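Long-range contact in fatty acid-binding protein TM_1468 (PDB 1VPV), which binds long-chain fatty acids such as palmitate and may take part in lipid transport or fatty acid metabolism: residues I213-V218 and E226-K231. Numbering follows the deposited sequence.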
loop_
_atom_site.group_PDB
_atom_site.type_symbol
_atom_site.label_atom_id
_atom_site.label_comp_id
_atom_site.label_asym_id
_atom_site.label_seq_id
_atom_site.Cartn_x
_atom_site.Cartn_y
_atom_site.Cartn_z
ATOM N N ILE A 213 -13.526 -4.004 0.355
ATOM C CA ILE A 213 -14.630 -4.903 0.192
ATOM C C ILE A 213 -14.304 -6.286 0.770
ATOM O O ILE A 213 -13.506 -7.029 0.197
ATOM C CB ILE A 213 -14.954 -5.060 -1.285
ATOM C CG1 ILE A 213 -14.949 -3.682 -1.974
ATOM C CG2 ILE A 213 -16.301 -5.857 -1.468
ATOM C CD1 ILE A 213 -16.045 -2.737 -1.547
ATOM N N PRO A 214 -14.944 -6.644 1.891
ATOM C CA PRO A 214 -14.836 -8.029 2.379
ATOM C C PRO A 214 -15.592 -8.888 1.406
ATOM O O PRO A 214 -16.683 -8.510 1.000
ATOM C CB PRO A 214 -15.567 -8.031 3.735
ATOM C CG PRO A 214 -16.028 -6.629 3.991
ATOM C CD PRO A 214 -15.836 -5.807 2.712
ATOM N N TYR A 215 -15.030 -10.008 0.993
ATOM C CA TYR A 215 -15.756 -10.853 0.036
ATOM C C TYR A 215 -15.895 -12.330 0.476
ATOM O O TYR A 215 -16.676 -13.074 -0.114
ATOM C CB TYR A 215 -15.100 -10.715 -1.343
ATOM C CG TYR A 215 -13.753 -11.338 -1.427
ATOM C CD1 TYR A 215 -12.615 -10.624 -1.108
ATOM C CD2 TYR A 215 -13.615 -12.677 -1.797
ATOM C CE1 TYR A 215 -11.365 -11.206 -1.175
ATOM C CE2 TYR A 215 -12.384 -13.275 -1.843
ATOM C CZ TYR A 215 -11.264 -12.546 -1.551
ATOM O OH TYR A 215 -10.021 -13.146 -1.645
ATOM N N ARG A 216 -15.170 -12.747 1.514
ATOM C CA ARG A 216 -15.251 -14.128 1.993
ATOM C C ARG A 216 -14.825 -14.255 3.449
ATOM O O ARG A 216 -13.923 -13.561 3.904
ATOM C CB ARG A 216 -14.365 -15.031 1.138
ATOM C CG ARG A 216 -14.938 -16.383 0.901
ATOM C CD ARG A 216 -14.264 -17.035 -0.252
ATOM N NE ARG A 216 -14.495 -18.472 -0.271
ATOM C CZ ARG A 216 -13.832 -19.338 -1.039
ATOM N NH1 ARG A 216 -12.879 -18.915 -1.861
ATOM N NH2 ARG A 216 -14.126 -20.642 -0.980
ATOM N N LYS A 217 -15.513 -15.120 4.172
ATOM C CA LYS A 217 -15.117 -15.535 5.511
ATOM C C LYS A 217 -14.778 -16.984 5.368
ATOM O O LYS A 217 -15.563 -17.752 4.834
ATOM C CB LYS A 217 -16.259 -15.439 6.522
ATOM C CG LYS A 217 -16.913 -14.074 6.611
ATOM C CD LYS A 217 -18.352 -14.133 7.229
ATOM C CE LYS A 217 -18.298 -13.988 8.753
ATOM N NZ LYS A 217 -19.646 -13.748 9.358
ATOM N N VAL A 218 -13.614 -17.376 5.837
ATOM C CA VAL A 218 -13.252 -18.781 5.847
ATOM C C VAL A 218 -12.622 -19.089 7.219
ATOM O O VAL A 218 -12.473 -18.176 8.076
ATOM C CB VAL A 218 -12.261 -19.083 4.729
ATOM C CG1 VAL A 218 -12.794 -18.633 3.380
ATOM C CG2 VAL A 218 -10.930 -18.404 5.014
ATOM N N GLU A 226 -6.034 -19.748 -0.116
ATOM C CA GLU A 226 -6.781 -20.163 -1.319
ATOM C C GLU A 226 -7.777 -19.091 -1.757
ATOM O O GLU A 226 -7.873 -18.759 -2.941
ATOM C CB GLU A 226 -7.550 -21.457 -1.099
ATOM C CG GLU A 226 -6.725 -22.749 -1.054
ATOM C CD GLU A 226 -7.504 -23.972 -0.444
ATOM O OE1 GLU A 226 -8.744 -24.091 -0.653
ATOM O OE2 GLU A 226 -6.864 -24.817 0.238
ATOM N N ALA A 227 -8.521 -18.544 -0.801
ATOM C CA ALA A 227 -9.506 -17.507 -1.113
ATOM C C ALA A 227 -8.880 -16.285 -1.802
ATOM O O ALA A 227 -9.503 -15.689 -2.686
ATOM C CB ALA A 227 -10.227 -17.071 0.137
ATOM N N LEU A 228 -7.657 -15.917 -1.411
ATOM C CA LEU A 228 -7.038 -14.681 -1.952
ATOM C C LEU A 228 -6.661 -14.890 -3.401
ATOM O O LEU A 228 -6.785 -13.989 -4.233
ATOM C CB LEU A 228 -5.771 -14.278 -1.163
ATOM C CG LEU A 228 -5.825 -13.846 0.312
ATOM C CD1 LEU A 228 -4.669 -12.847 0.646
ATOM C CD2 LEU A 228 -7.139 -13.232 0.615
ATOM N N ILE A 229 -6.171 -16.100 -3.666
ATOM C CA ILE A 229 -5.713 -16.488 -4.960
ATOM C C ILE A 229 -6.912 -16.734 -5.867
ATOM O O ILE A 229 -6.847 -16.399 -7.039
ATOM C CB ILE A 229 -4.779 -17.726 -4.884
ATOM C CG1 ILE A 229 -3.459 -17.321 -4.217
ATOM C CG2 ILE A 229 -4.502 -18.306 -6.286
ATOM C CD1 ILE A 229 -2.597 -18.484 -3.798
ATOM N N GLU A 230 -7.994 -17.292 -5.328
ATOM C CA GLU A 230 -9.217 -17.463 -6.134
ATOM C C GLU A 230 -9.820 -16.109 -6.526
ATOM O O GLU A 230 -10.323 -15.967 -7.630
ATOM C CB GLU A 230 -10.259 -18.374 -5.453
ATOM C CG GLU A 230 -9.762 -19.795 -5.264
ATOM C CD GLU A 230 -10.812 -20.763 -4.723
ATOM O OE1 GLU A 230 -11.766 -21.099 -5.475
ATOM O OE2 GLU A 230 -10.665 -21.225 -3.561
ATOM N N LYS A 231 -9.741 -15.113 -5.657
ATOM C CA LYS A 231 -10.210 -13.781 -6.019
ATOM C C LYS A 231 -9.396 -13.183 -7.169
ATOM O O LYS A 231 -9.960 -12.672 -8.131
ATOM C CB LYS A 231 -10.211 -12.846 -4.805
ATOM C CG LYS A 231 -10.347 -11.344 -5.135
ATOM C CD LYS A 231 -11.619 -10.976 -5.937
ATOM C CE LYS A 231 -12.865 -10.943 -5.063
ATOM N NZ LYS A 231 -14.141 -10.870 -5.842
HETATM O O HOH W 1 -14.064 -22.279 -3.670
#
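The carbonyl oxygen of Ala227 takes two hydrogen bonds: one from Tyr215 OH across the contact, with OH to O at 2.8 Å, and the ordinary helical one from Lys231 N, 3.0 Å from the same O. The two donors reach it from opposite faces of the carbonyl plane. Tyr215 OH lies well above that plane, 61° out of it, while the oxygen itself lies near the plane of the Tyr215 ring, at its edge. Tyr215 thus ties segment 213-218 to the helix backbone of 226-231.

Lys231 covers one face of this ring. With CG anti to its backbone N (chi1 165°) and bends at chi2 and chi3, its chain brings CE over the ring centre, 3.7 Å from the centroid, a CH-pi contact. NZ lies farther out over the same face, 4.8 Å from the centroid, in cation-pi geometry; its ammonium also forms a salt bridge with Glu234.

Beside the tyrosine, the extended Arg216 side chain passes Ala227, its NH1 3.8 Å from Ala227 CB. NH1 and Glu230 OE2 form a long salt bridge at 3.6 Å, the guanidinium and carboxylate planes 79° apart. A water accepts a weak bond from Arg216 NH2 and donates to Glu230 OE1, adding a second link.

Tyr215 and Arg216 can both point at the helix because they form a classic beta bulge opposite Cys204. This is strand-helix packing at the sheet edge of a DegV-family protein, away from the annotated palmitate-binding residues, although the Leu228 side chain lies about 7 Å from the bound palmitate. Strand 211-219 is an outermost strand of its six-stranded mixed sheet and leads directly into helix 220-232, which folds back roughly antiparallel. The helix also packs on Cys204 of strand 201-208 and Ile173 of strand 170-176, while Leu228 and Ile229 meet helix 252-263.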